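Local coordinates for protein necrotic enteritis toxin B (Clostridium perfringens, PDB 4I0N) that acts as a pore-forming toxin of the leukocidin/hemolysin family, probably perforating host cell membranes by assembling into an oligomeric channel, at residues D177-N180 with I181-H185; G189-L192 with F193-S196. All coordinates share one frame; numbering follows the deposited sequence.

Contact 1: D177-N180 with I181-H185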
loop_
_atom_site.group_PDB
_atom_site.type_symbol
_atom_site.label_atom_id
_atom_site.label_comp_id
_atom_site.label_asym_id
_atom_site.label_seq_id
_atom_site.Cartn_x
_atom_site.Cartn_y
_atom_site.Cartn_z
ATOM N N ASP A 177 3.588 -6.286 -22.518
ATOM C CA ASP A 177 3.393 -7.263 -23.603
ATOM C C ASP A 177 2.067 -8.025 -23.509
ATOM O O ASP A 177 1.747 -8.829 -24.382
ATOM C CB ASP A 177 4.532 -8.277 -23.607
ATOM C CG ASP A 177 5.873 -7.658 -23.970
ATOM O OD1 ASP A 177 5.962 -6.857 -24.915
ATOM O OD2 ASP A 177 6.857 -7.994 -23.290
ATOM N N GLY A 178 1.327 -7.772 -22.437
ATOM C CA GLY A 178 0.018 -8.373 -22.201
ATOM C C GLY A 178 0.043 -9.748 -21.564
ATOM O O GLY A 178 -0.967 -10.447 -21.603
ATOM N N TYR A 179 1.176 -10.157 -20.991
ATOM C CA TYR A 179 1.236 -11.446 -20.288
ATOM C C TYR A 179 0.785 -11.293 -18.850
ATOM O O TYR A 179 1.109 -10.319 -18.184
ATOM C CB TYR A 179 2.643 -12.042 -20.364
ATOM C CG TYR A 179 2.987 -12.454 -21.769
ATOM C CD1 TYR A 179 2.233 -13.431 -22.437
ATOM C CD2 TYR A 179 4.050 -11.855 -22.446
ATOM C CE1 TYR A 179 2.552 -13.796 -23.765
ATOM C CE2 TYR A 179 4.357 -12.206 -23.746
ATOM C CZ TYR A 179 3.618 -13.175 -24.391
ATOM O OH TYR A 179 3.946 -13.496 -25.683
ATOM N N ASN A 180 0.030 -12.261 -18.365
ATOM C CA ASN A 180 -0.448 -12.189 -16.988
ATOM C C ASN A 180 -0.233 -13.550 -16.320
ATOM O O ASN A 180 0.264 -14.485 -16.945
ATOM C CB ASN A 180 -1.932 -11.769 -16.989
ATOM C CG ASN A 180 -2.813 -12.716 -17.813
ATOM O OD1 ASN A 180 -2.851 -13.914 -17.563
ATOM N ND2 ASN A 180 -3.491 -12.175 -18.830
ATOM N N ILE A 181 -0.606 -13.681 -15.052
ATOM C CA ILE A 181 -0.341 -14.940 -14.343
ATOM C C ILE A 181 -1.087 -16.156 -14.906
ATOM O O ILE A 181 -0.762 -17.289 -14.544
ATOM C CB ILE A 181 -0.606 -14.834 -12.809
ATOM C CG1 ILE A 181 -2.099 -14.630 -12.546
ATOM C CG2 ILE A 181 0.267 -13.706 -12.183
ATOM C CD1 ILE A 181 -2.470 -14.560 -11.060
ATOM N N ASP A 182 -2.092 -15.924 -15.754
ATOM C CA ASP A 182 -2.793 -17.031 -16.408
ATOM C C ASP A 182 -2.347 -17.321 -17.836
ATOM O O ASP A 182 -2.883 -18.237 -18.458
ATOM C CB ASP A 182 -4.311 -16.802 -16.393
ATOM C CG ASP A 182 -4.873 -16.722 -14.983
ATOM O OD1 ASP A 182 -4.678 -17.682 -14.194
ATOM O OD2 ASP A 182 -5.503 -15.695 -14.672
ATOM N N SER A 183 -1.393 -16.551 -18.380
ATOM C CA SER A 183 -1.030 -16.693 -19.801
ATOM C C SER A 183 -0.471 -18.084 -20.061
ATOM O O SER A 183 0.247 -18.632 -19.227
ATOM C CB SER A 183 -0.026 -15.617 -20.257
ATOM O OG SER A 183 -0.616 -14.329 -20.193
ATOM N N TYR A 184 -0.840 -18.669 -21.193
ATOM C CA TYR A 184 -0.410 -20.026 -21.503
ATOM C C TYR A 184 -0.346 -20.283 -22.997
ATOM O O TYR A 184 -1.328 -20.103 -23.720
ATOM C CB TYR A 184 -1.294 -21.080 -20.793
ATOM C CG TYR A 184 -0.826 -22.488 -21.080
ATOM C CD1 TYR A 184 0.309 -22.997 -20.454
ATOM C CD2 TYR A 184 -1.493 -23.295 -22.015
ATOM C CE1 TYR A 184 0.771 -24.286 -20.731
ATOM C CE2 TYR A 184 -1.039 -24.587 -22.301
ATOM C CZ TYR A 184 0.090 -25.075 -21.645
ATOM O OH TYR A 184 0.549 -26.347 -21.916
ATOM N N HIS A 185 0.842 -20.678 -23.443
ATOM C CA HIS A 185 1.102 -21.079 -24.810
ATOM C C HIS A 185 1.465 -22.565 -24.766
ATOM O O HIS A 185 2.241 -23.002 -23.901
ATOM C CB HIS A 185 2.272 -20.253 -25.365
ATOM C CG HIS A 185 2.528 -20.452 -26.829
ATOM N ND1 HIS A 185 3.083 -21.603 -27.347
ATOM C CD2 HIS A 185 2.354 -19.613 -27.878
ATOM C CE1 HIS A 185 3.205 -21.482 -28.658
ATOM N NE2 HIS A 185 2.773 -20.281 -29.004
#

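Contact 2: G189-L192 with F193-S196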
loop_
_atom_site.group_PDB
_atom_site.type_symbol
_atom_site.label_atom_id
_atom_site.label_comp_id
_atom_site.label_asym_id
_atom_site.label_seq_id
_atom_site.Cartn_x
_atom_site.Cartn_y
_atom_site.Cartn_z
ATOM N N GLY A 189 4.604 -22.136 -22.682
ATOM C CA GLY A 189 4.009 -22.031 -21.348
ATOM C C GLY A 189 3.628 -20.585 -21.110
ATOM O O GLY A 189 3.138 -19.915 -22.017
ATOM N N ASN A 190 3.858 -20.111 -19.885
ATOM C CA ASN A 190 3.624 -18.718 -19.550
ATOM C C ASN A 190 4.883 -17.907 -19.857
ATOM O O ASN A 190 5.937 -18.158 -19.287
ATOM C CB ASN A 190 3.257 -18.559 -18.064
ATOM C CG ASN A 190 2.743 -17.169 -17.749
ATOM O OD1 ASN A 190 3.062 -16.203 -18.462
ATOM N ND2 ASN A 190 1.903 -17.055 -16.717
ATOM N N GLN A 191 4.765 -16.950 -20.769
ATOM C CA GLN A 191 5.923 -16.165 -21.201
ATOM C C GLN A 191 6.147 -14.897 -20.374
ATOM O O GLN A 191 6.986 -14.066 -20.727
ATOM C CB GLN A 191 5.779 -15.840 -22.700
ATOM C CG GLN A 191 5.951 -17.073 -23.580
ATOM C CD GLN A 191 5.417 -16.851 -24.961
ATOM O OE1 GLN A 191 6.172 -16.513 -25.886
ATOM N NE2 GLN A 191 4.108 -17.005 -25.119
ATOM N N LEU A 192 5.389 -14.755 -19.285
ATOM C CA LEU A 192 5.407 -13.575 -18.395
ATOM C C LEU A 192 6.703 -12.743 -18.374
ATOM O O LEU A 192 6.693 -11.575 -18.777
ATOM C CB LEU A 192 5.013 -14.006 -16.974
ATOM C CG LEU A 192 4.595 -12.972 -15.931
ATOM C CD1 LEU A 192 3.452 -12.131 -16.430
ATOM C CD2 LEU A 192 4.219 -13.697 -14.635
ATOM N N PHE A 193 7.808 -13.321 -17.898
ATOM C CA PHE A 193 9.069 -12.571 -17.832
ATOM C C PHE A 193 10.178 -13.255 -18.602
ATOM O O PHE A 193 11.355 -13.108 -18.275
ATOM C CB PHE A 193 9.519 -12.327 -16.376
ATOM C CG PHE A 193 8.453 -11.710 -15.492
ATOM C CD1 PHE A 193 7.970 -10.427 -15.744
ATOM C CD2 PHE A 193 7.972 -12.408 -14.381
ATOM C CE1 PHE A 193 7.007 -9.852 -14.915
ATOM C CE2 PHE A 193 7.002 -11.850 -13.553
ATOM C CZ PHE A 193 6.517 -10.564 -13.824
ATOM N N MET A 194 9.796 -13.972 -19.649
ATOM C CA MET A 194 10.751 -14.698 -20.496
ATOM C C MET A 194 11.422 -13.751 -21.491
ATOM O O MET A 194 10.750 -13.158 -22.347
ATOM C CB MET A 194 10.018 -15.834 -21.219
ATOM C CG MET A 194 10.915 -16.719 -22.104
ATOM S SD MET A 194 9.976 -17.852 -23.154
ATOM C CE MET A 194 9.348 -19.022 -21.934
ATOM N N LYS A 195 12.736 -13.594 -21.375
ATOM C CA LYS A 195 13.484 -12.677 -22.260
ATOM C C LYS A 195 13.578 -13.216 -23.690
ATOM O O LYS A 195 13.335 -12.479 -24.658
ATOM C CB LYS A 195 14.871 -12.391 -21.671
ATOM C CG LYS A 195 15.698 -11.328 -22.376
ATOM C CD LYS A 195 16.952 -11.053 -21.556
ATOM C CE LYS A 195 17.855 -10.029 -22.225
ATOM N NZ LYS A 195 18.930 -9.578 -21.282
ATOM N N SER A 196 13.898 -14.506 -23.821
ATOM C CA SER A 196 13.995 -15.168 -25.131
ATOM C C SER A 196 13.410 -16.577 -25.115
ATOM O O SER A 196 13.623 -17.334 -24.176
ATOM C CB SER A 196 15.460 -15.238 -25.602
ATOM O OG SER A 196 15.563 -15.921 -26.837
HETATM O O HOH W 1 7.934 -12.861 -22.832
#

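Contact 1: D177-N180 with I181-H185
The side chain of Asn180 folds forward so that its OD1 meets the backbone N of Asp182, and in doing so it illustrates how an asparagine can brace the turn it begins. Its CG sits between the backbone N and the carbonyl carbon (chi1 57°), which carries OD1 ahead along the chain to accept Asp182 N at 2.8 Å. That donor lies in the plane of the side-chain amide, though the hydrogen bond is far from straight, at 136°. The link to the backbone N two residues on is an Asx turn, and it is nested inside a type I beta turn from Asn180 to Ser183. The wider turn is closed by Ser183 N, 3.0 Å from Asn180 O. Ser183 replies from the far end: its OG accepts Asn180 N at 2.8 Å in an almost straight bond (172°). The same hydroxyl approaches the Tyr179 ring at its edge, near the ring plane, where CD1 and OG are 3.7 Å apart. Elsewhere the tyrosine packs on Gln191 and Leu192, while Ile181, turned outward from the bend, rests on Trp81 and Glu83 of strand 76-92. Three hydrogen bonds within the turn, two accepted by Asn180 and one by Ser183, thus hold its ends together at the protein surface. The chemistry therefore implies a bend defined mainly by short-range hydrogen bonds, with apolar packing supplied by Ile181 within the turn and Tyr179 just before it.

Contact 2: G189-L192 with F193-S196
Leu192 and Phe193, neighbours in sequence, send their side chains the same way and press together along their length. The leucine CG, set anti to its own backbone nitrogen (chi1 -164°), stands over one face of the phenylalanine ring in a CH-pi contact, 15° off the ring normal and 3.7 Å from the ring centroid. The CD2 methyl extends this overlap toward the rim, where it comes within 3.5 Å of Phe193 CE2. Trp81 of strand 76-92 meets the pair from outside, edge-to-face with the Phe193 ring and against Leu192, which also touches Tyr250.

Met194 completes the bend from the backbone. Its N gives a nearly linear hydrogen bond to Gln191 O at 3.0 Å, closing a tight turn, and the thioether follows, with SD 4.1 Å from Gln191 CG. A water donates to the same Gln191 O and, at 2.9 Å, to Met194 O, so two donors grip the glutamine carbonyl. Gln191 OE1 has its own hydrogen bond from Arg197 NE. One residue earlier, Asn190 OD1 accepts Leu192 N at 2.9 Å as an Asx turn, the donor tilted from the amide plane. Polar bonds thus fix the path of the chain: in this largely buried bend Met194 N and the water satisfy the Gln191 carbonyl, while the leucine, phenylalanine and methionine side chains pack against the strands.

Both contacts belong to the long loop between strand 165-172 and helix 214-217, and their centres are only about 8 Å apart. Contact 1 is a surface turn governed by polar atoms; contact 2 is mostly buried and adds an aromatic-aliphatic overlap and a bridging water. Each uses an asparagine to accept a backbone N two residues on, so one device serves in two surroundings. The segments also meet directly: Asn190 ND2 lies 3.1 Å from Asn180 O, a probable hydrogen bond, and Leu192 CD1 packs on Tyr179 O. Side chains of both contacts touch strand 76-92, whereas strands 236-255 and 258-279 add to the covering of contact 2.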